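Local coordinates for protein cystatin-F (Homo sapiens, PDB 2CH9) that inhibits the cysteine proteases papain and cathepsin L, though less tightly than other cystatins do, and forms a disulfide-linked homodimer, at residues 32-37 and 69-74; 50-55 and 76-81. All blocks are in the same frame, centred on the assembly; numbering follows the deposited sequence.

Contact 1. Residues 32-37 and 69-74; sequences QAARYS and YMLEVE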
loop_
_atom_site.group_PDB
_atom_site.type_symbol
_atom_site.label_atom_id
_atom_site.label_comp_id
_atom_site.label_asym_id
_atom_site.label_seq_id
_atom_site.Cartn_x
_atom_site.Cartn_y
_atom_site.Cartn_z
ATOM N N GLN A 32 16.038 -8.083 -3.705
ATOM C CA GLN A 32 16.674 -6.775 -3.603
ATOM C C GLN A 32 15.809 -5.822 -2.776
ATOM O O GLN A 32 16.327 -5.024 -2.013
ATOM C CB GLN A 32 16.962 -6.188 -4.985
ATOM C CG GLN A 32 17.681 -4.840 -4.957
ATOM C CD GLN A 32 19.047 -4.893 -4.240
ATOM O OE1 GLN A 32 20.006 -5.483 -4.752
ATOM N NE2 GLN A 32 19.133 -4.272 -3.056
ATOM N N ALA A 33 14.488 -5.923 -2.914
ATOM C CA ALA A 33 13.586 -5.067 -2.141
ATOM C C ALA A 33 13.672 -5.368 -0.635
ATOM O O ALA A 33 13.656 -4.451 0.196
ATOM C CB ALA A 33 12.145 -5.189 -2.666
ATOM N N ALA A 34 13.782 -6.649 -0.290
ATOM C CA ALA A 34 13.958 -7.066 1.102
ATOM C C ALA A 34 15.287 -6.571 1.684
ATOM O O ALA A 34 15.356 -6.253 2.872
ATOM C CB ALA A 34 13.858 -8.577 1.223
ATOM N N ARG A 35 16.330 -6.515 0.853
ATOM C CA ARG A 35 17.604 -5.904 1.256
ATOM C C ARG A 35 17.459 -4.407 1.519
ATOM O O ARG A 35 17.975 -3.895 2.520
ATOM C CB ARG A 35 18.709 -6.165 0.214
ATOM C CG ARG A 35 20.056 -5.488 0.509
ATOM C CD ARG A 35 20.643 -5.864 1.898
ATOM N NE ARG A 35 20.817 -7.306 2.056
ATOM C CZ ARG A 35 21.836 -8.013 1.564
ATOM N NH1 ARG A 35 22.812 -7.428 0.879
ATOM N NH2 ARG A 35 21.870 -9.326 1.759
ATOM N N TYR A 36 16.774 -3.692 0.630
ATOM C CA TYR A 36 16.488 -2.277 0.899
ATOM C C TYR A 36 15.764 -2.069 2.230
ATOM O O TYR A 36 16.073 -1.132 2.980
ATOM C CB TYR A 36 15.671 -1.660 -0.215
ATOM C CG TYR A 36 16.420 -1.531 -1.497
ATOM C CD1 TYR A 36 17.752 -1.105 -1.514
ATOM C CD2 TYR A 36 15.790 -1.783 -2.711
ATOM C CE1 TYR A 36 18.441 -0.970 -2.726
ATOM C CE2 TYR A 36 16.465 -1.660 -3.915
ATOM C CZ TYR A 36 17.778 -1.248 -3.916
ATOM O OH TYR A 36 18.425 -1.118 -5.114
ATOM N N SER A 37 14.810 -2.954 2.522
ATOM C CA SER A 37 14.001 -2.849 3.741
ATOM C C SER A 37 14.866 -2.927 4.991
ATOM O O SER A 37 14.749 -2.088 5.897
ATOM C CB SER A 37 12.954 -3.958 3.774
ATOM O OG SER A 37 12.096 -3.817 2.673
ATOM N N TYR A 69 6.960 -2.941 -4.115
ATOM C CA TYR A 69 6.898 -4.237 -3.440
ATOM C C TYR A 69 6.206 -4.097 -2.115
ATOM O O TYR A 69 6.433 -3.135 -1.385
ATOM C CB TYR A 69 8.290 -4.819 -3.249
ATOM C CG TYR A 69 8.963 -5.127 -4.555
ATOM C CD1 TYR A 69 8.726 -6.336 -5.220
ATOM C CD2 TYR A 69 9.799 -4.196 -5.163
ATOM C CE1 TYR A 69 9.336 -6.605 -6.434
ATOM C CE2 TYR A 69 10.406 -4.464 -6.379
ATOM C CZ TYR A 69 10.174 -5.660 -7.002
ATOM O OH TYR A 69 10.799 -5.908 -8.196
ATOM N N MET A 70 5.298 -5.015 -1.822
ATOM C CA MET A 70 4.711 -5.086 -0.490
ATOM C C MET A 70 5.206 -6.405 0.079
ATOM O O MET A 70 4.878 -7.463 -0.464
ATOM C CB MET A 70 3.178 -5.051 -0.564
ATOM C CG MET A 70 2.665 -3.825 -1.281
ATOM S SD MET A 70 0.906 -3.886 -1.590
ATOM C CE MET A 70 0.618 -2.172 -2.054
ATOM N N LEU A 71 5.992 -6.342 1.153
ATOM C CA LEU A 71 6.736 -7.508 1.623
ATOM C C LEU A 71 6.468 -7.825 3.077
ATOM O O LEU A 71 6.328 -6.931 3.906
ATOM C CB LEU A 71 8.244 -7.316 1.448
ATOM C CG LEU A 71 8.825 -6.927 0.095
ATOM C CD1 LEU A 71 10.325 -6.844 0.236
ATOM C CD2 LEU A 71 8.454 -7.937 -1.013
ATOM N N GLU A 72 6.386 -9.123 3.357
ATOM C CA GLU A 72 6.420 -9.652 4.703
ATOM C C GLU A 72 7.784 -10.337 4.820
ATOM O O GLU A 72 8.032 -11.366 4.200
ATOM C CB GLU A 72 5.280 -10.652 4.915
ATOM C CG GLU A 72 5.124 -11.146 6.327
ATOM C CD GLU A 72 4.001 -12.167 6.450
ATOM O OE1 GLU A 72 4.172 -13.329 5.986
ATOM O OE2 GLU A 72 2.938 -11.822 7.014
ATOM N N VAL A 73 8.659 -9.747 5.620
ATOM C CA VAL A 73 10.069 -10.126 5.650
ATOM C C VAL A 73 10.534 -10.248 7.111
ATOM O O VAL A 73 10.192 -9.409 7.944
ATOM C CB VAL A 73 10.937 -9.106 4.839
ATOM C CG1 VAL A 73 10.530 -7.667 5.138
ATOM C CG2 VAL A 73 12.433 -9.321 5.070
ATOM N N GLU A 74 11.240 -11.323 7.436
ATOM C CA GLU A 74 11.860 -11.446 8.741
ATOM C C GLU A 74 13.293 -10.924 8.667
ATOM O O GLU A 74 13.993 -11.154 7.681
ATOM C CB GLU A 74 11.824 -12.891 9.238
ATOM C CG GLU A 74 10.444 -13.331 9.734
ATOM C CD GLU A 74 10.332 -14.832 9.924
ATOM O OE1 GLU A 74 11.365 -15.499 10.171
ATOM O OE2 GLU A 74 9.200 -15.357 9.831
#

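Contact 2. Residues 50-55 and 76-81; sequences LFKESR and GRTTCK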
loop_
_atom_site.group_PDB
_atom_site.type_symbol
_atom_site.label_atom_id
_atom_site.label_comp_id
_atom_site.label_asym_id
_atom_site.label_seq_id
_atom_site.Cartn_x
_atom_site.Cartn_y
_atom_site.Cartn_z
ATOM N N LEU A 50 24.493 -4.698 12.763
ATOM C CA LEU A 50 23.626 -4.628 11.594
ATOM C C LEU A 50 22.653 -5.819 11.569
ATOM O O LEU A 50 22.996 -6.936 11.972
ATOM C CB LEU A 50 24.442 -4.616 10.292
ATOM C CG LEU A 50 25.398 -3.482 9.930
ATOM C CD1 LEU A 50 26.180 -3.882 8.682
ATOM C CD2 LEU A 50 24.661 -2.166 9.711
ATOM N N PHE A 51 21.445 -5.573 11.081
ATOM C CA PHE A 51 20.483 -6.641 10.845
ATOM C C PHE A 51 20.500 -7.008 9.372
ATOM O O PHE A 51 20.950 -6.222 8.548
ATOM C CB PHE A 51 19.087 -6.203 11.275
ATOM C CG PHE A 51 18.851 -6.290 12.759
ATOM C CD1 PHE A 51 19.580 -5.503 13.647
ATOM C CD2 PHE A 51 17.879 -7.150 13.270
ATOM C CE1 PHE A 51 19.353 -5.579 15.031
ATOM C CE2 PHE A 51 17.645 -7.238 14.646
ATOM C CZ PHE A 51 18.382 -6.449 15.528
ATOM N N LYS A 52 19.995 -8.196 9.048
ATOM C CA LYS A 52 19.937 -8.676 7.672
ATOM C C LYS A 52 18.621 -9.427 7.454
ATOM O O LYS A 52 18.111 -10.097 8.369
ATOM C CB LYS A 52 21.139 -9.593 7.403
ATOM C CG LYS A 52 21.273 -10.162 5.994
ATOM C CD LYS A 52 22.505 -11.049 5.906
ATOM C CE LYS A 52 22.690 -11.627 4.523
ATOM N NZ LYS A 52 23.883 -12.530 4.453
ATOM N N GLU A 53 18.056 -9.308 6.256
ATOM C CA GLU A 53 16.833 -10.044 5.948
ATOM C C GLU A 53 17.117 -11.546 6.114
ATOM O O GLU A 53 18.144 -12.050 5.640
ATOM C CB GLU A 53 16.321 -9.683 4.548
ATOM C CG GLU A 53 17.113 -10.267 3.354
ATOM C CD GLU A 53 18.424 -9.548 3.041
ATOM O OE1 GLU A 53 18.806 -8.564 3.717
ATOM O OE2 GLU A 53 19.096 -9.991 2.094
ATOM N N SER A 54 16.237 -12.247 6.831
ATOM C CA SER A 54 16.444 -13.674 7.072
ATOM C C SER A 54 15.439 -14.565 6.352
ATOM O O SER A 54 15.751 -15.706 6.038
ATOM C CB SER A 54 16.494 -13.998 8.574
ATOM O OG SER A 54 15.249 -13.771 9.214
ATOM N N ARG A 55 14.240 -14.047 6.087
ATOM C CA ARG A 55 13.196 -14.828 5.428
ATOM C C ARG A 55 12.157 -13.900 4.827
ATOM O O ARG A 55 11.760 -12.935 5.454
ATOM C CB ARG A 55 12.541 -15.795 6.429
ATOM C CG ARG A 55 11.510 -16.738 5.839
ATOM C CD ARG A 55 11.312 -17.980 6.726
ATOM N NE ARG A 55 10.472 -17.700 7.890
ATOM C CZ ARG A 55 9.315 -18.309 8.158
ATOM N NH1 ARG A 55 8.842 -19.257 7.349
ATOM N NH2 ARG A 55 8.625 -17.970 9.242
ATOM N N GLY A 76 17.050 -10.402 11.027
ATOM C CA GLY A 76 17.777 -10.920 12.175
ATOM C C GLY A 76 19.092 -10.208 12.420
ATOM O O GLY A 76 19.738 -9.731 11.478
ATOM N N ARG A 77 19.493 -10.139 13.690
ATOM C CA ARG A 77 20.750 -9.499 14.056
ATOM C C ARG A 77 21.934 -10.328 13.560
ATOM O O ARG A 77 21.957 -11.547 13.731
ATOM C CB ARG A 77 20.834 -9.273 15.565
ATOM C CG ARG A 77 22.048 -8.450 15.972
ATOM C CD ARG A 77 22.197 -8.309 17.478
ATOM N NE ARG A 77 21.343 -7.262 18.041
ATOM C CZ ARG A 77 20.497 -7.439 19.052
ATOM N NH1 ARG A 77 20.385 -8.626 19.639
ATOM N NH2 ARG A 77 19.766 -6.421 19.493
ATOM N N THR A 78 22.897 -9.661 12.921
ATOM C CA THR A 78 24.131 -10.304 12.467
ATOM C C THR A 78 25.283 -10.027 13.437
ATOM O O THR A 78 25.127 -9.290 14.414
ATOM C CB THR A 78 24.556 -9.828 11.052
ATOM O OG1 THR A 78 25.005 -8.470 11.114
ATOM C CG2 THR A 78 23.416 -9.934 10.064
ATOM N N THR A 79 26.445 -10.610 13.150
ATOM C CA THR A 79 27.638 -10.425 13.974
ATOM C C THR A 79 28.505 -9.259 13.474
ATOM O O THR A 79 29.625 -9.060 13.954
ATOM C CB THR A 79 28.508 -11.707 14.010
ATOM O OG1 THR A 79 28.929 -12.032 12.682
ATOM C CG2 THR A 79 27.738 -12.882 14.599
ATOM N N CYS A 80 27.990 -8.506 12.503
ATOM C CA CYS A 80 28.703 -7.366 11.946
ATOM C C CYS A 80 28.290 -6.104 12.645
ATOM O O CYS A 80 27.112 -5.775 12.693
ATOM C CB CYS A 80 28.374 -7.182 10.477
ATOM S SG CYS A 80 29.114 -8.317 9.316
ATOM N N LYS A 81 29.276 -5.378 13.156
ATOM C CA LYS A 81 29.021 -4.107 13.823
ATOM C C LYS A 81 28.593 -3.020 12.834
ATOM O O LYS A 81 29.044 -2.983 11.678
ATOM C CB LYS A 81 30.235 -3.675 14.650
ATOM C CG LYS A 81 30.345 -4.417 15.976
ATOM C CD LYS A 81 31.303 -3.718 16.916
ATOM C CE LYS A 81 31.409 -4.460 18.234
ATOM N NZ LYS A 81 32.061 -3.627 19.297
#

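Contact 1. Residues 32-37 and 69-74
The methyl of Ala33 comes in at a slant to the Tyr69 ring, close to its CG-CD2 side, with Ala33 CB 3.6 Å from Tyr69 CD2. Val30, one turn earlier in the helix, and Val61 of the adjacent strand also pack against this tyrosine. The other ring, Tyr36, lies on a flank of the helix and does not touch the strand segment: one of its faces takes the Gln32 amide, whose NE2 stands 3.3 Å above the Tyr36 ring plane, displaced toward the rim, and the ring also stacks with Phe118. Leu71 makes the central contact. Its CD1, held anti to CA (chi2 -179°), reaches straight out to the helix and settles against the peptide joining Ala33 to Ala34. Leu71 CD1 is 3.5 Å from Ala34 N. The same methyl lies 3.8 Å from Ala33 CB and 4.1 Å from Ala34 CB, so both alanines share one branch. Toward the end of the segment, Val73 CG2 approaches Ala34 CB at 4.2 Å, a looser and less certain meeting because the valine was modelled in two conformers. Ser37 faces the strand too, but its hydroxyl bonds back to its own helix: Ser37 OG donates to Ala33 O at 3.0 Å, tilted 33° from the carbonyl plane, while Ser37 N reaches that oxygen from the opposite face. A hydrogen bond with Ser107 OG also ties this buried hydroxyl to strand 102-112. No hydrogen bond passes between residues 32-37 and 69-74. Alanines on the inner side of the helix suit its close approach, 9.5 Å between the segment axes. This is the core of the cystatin fold, in which an antiparallel sheet wraps around one long helix.

Contact 2. Residues 50-55 and 76-81
Phe51 lays its ring over the backbone and stem of Arg77, its partner in a non-hydrogen-bonded antiparallel pair and the tight part of the contact. Arg77 CA sits over the ring centre, and Arg77 CB makes a CH-pi contact 3.9 Å from the centroid of the Phe51 ring. Beyond a bend at chi3 (-81°), CZ of the phenylalanine lies over one face of the guanidinium, whose N-H groups are bonded elsewhere, NH1 to Leu99 O and NH2 to Asp47 in a salt bridge. An alanine in place of Phe51 would probably open a gap over Arg77 CA and CB and deprive Phe41 of a ring neighbour. Next along, Lys52 and Gly76 exchange two backbone hydrogen bonds, both 2.9 Å between N and O. Leu50 O is gripped twice: by Thr78 N at 2.9 Å, and from above the carbonyl plane by Thr78 OG1 at 2.7 Å. That hydroxyl also accepts from Cys80 N at 3.3 Å, an ST turn at the corner of the chain, where Cys80 O receives Leu50 N at 2.8 Å. Thr78 CG2 lies 3.5 Å from Lys52 CB. The margins are looser: Leu50 CD1 stands 4.4 Å from Cys80 CB, and the solvent-exposed Ser54 only skirts Gly76. The Lys52 side chain leads away, NZ reaching Cys91 O. Ser54 and Arg55 together face Glu74 in a classic beta bulge. Helix 28-44 packs on Phe51 through Val38 and on Leu50 through Asn42, while the Cys80-Cys91 disulfide fastens the corner at Thr79 and Cys80 to the loop leading to strand 102-112.

From the N terminus the chain passes through residues 32-37 of helix 28-44, then 50-55 at the start of strand 49-63, and turns into strand 67-78, which supplies 69-74 and the start of 76-81 before the chain turns a corner. Contact 1 closes the span from helix 28-44 to strand 67-78; contact 2 closes the hairpin of strands 49-63 and 67-78 at its open end. Their segments alternate, so the two closures cross rather than nest. Their centres lie 14 Å apart, joined by the Glu74-Arg55 salt bridge and by Arg35 packing on Lys52. Contact 1 thus binds the helix to the middle of the sheet, and contact 2 ties that same strand to strand 49-63, its neighbour in the sheet.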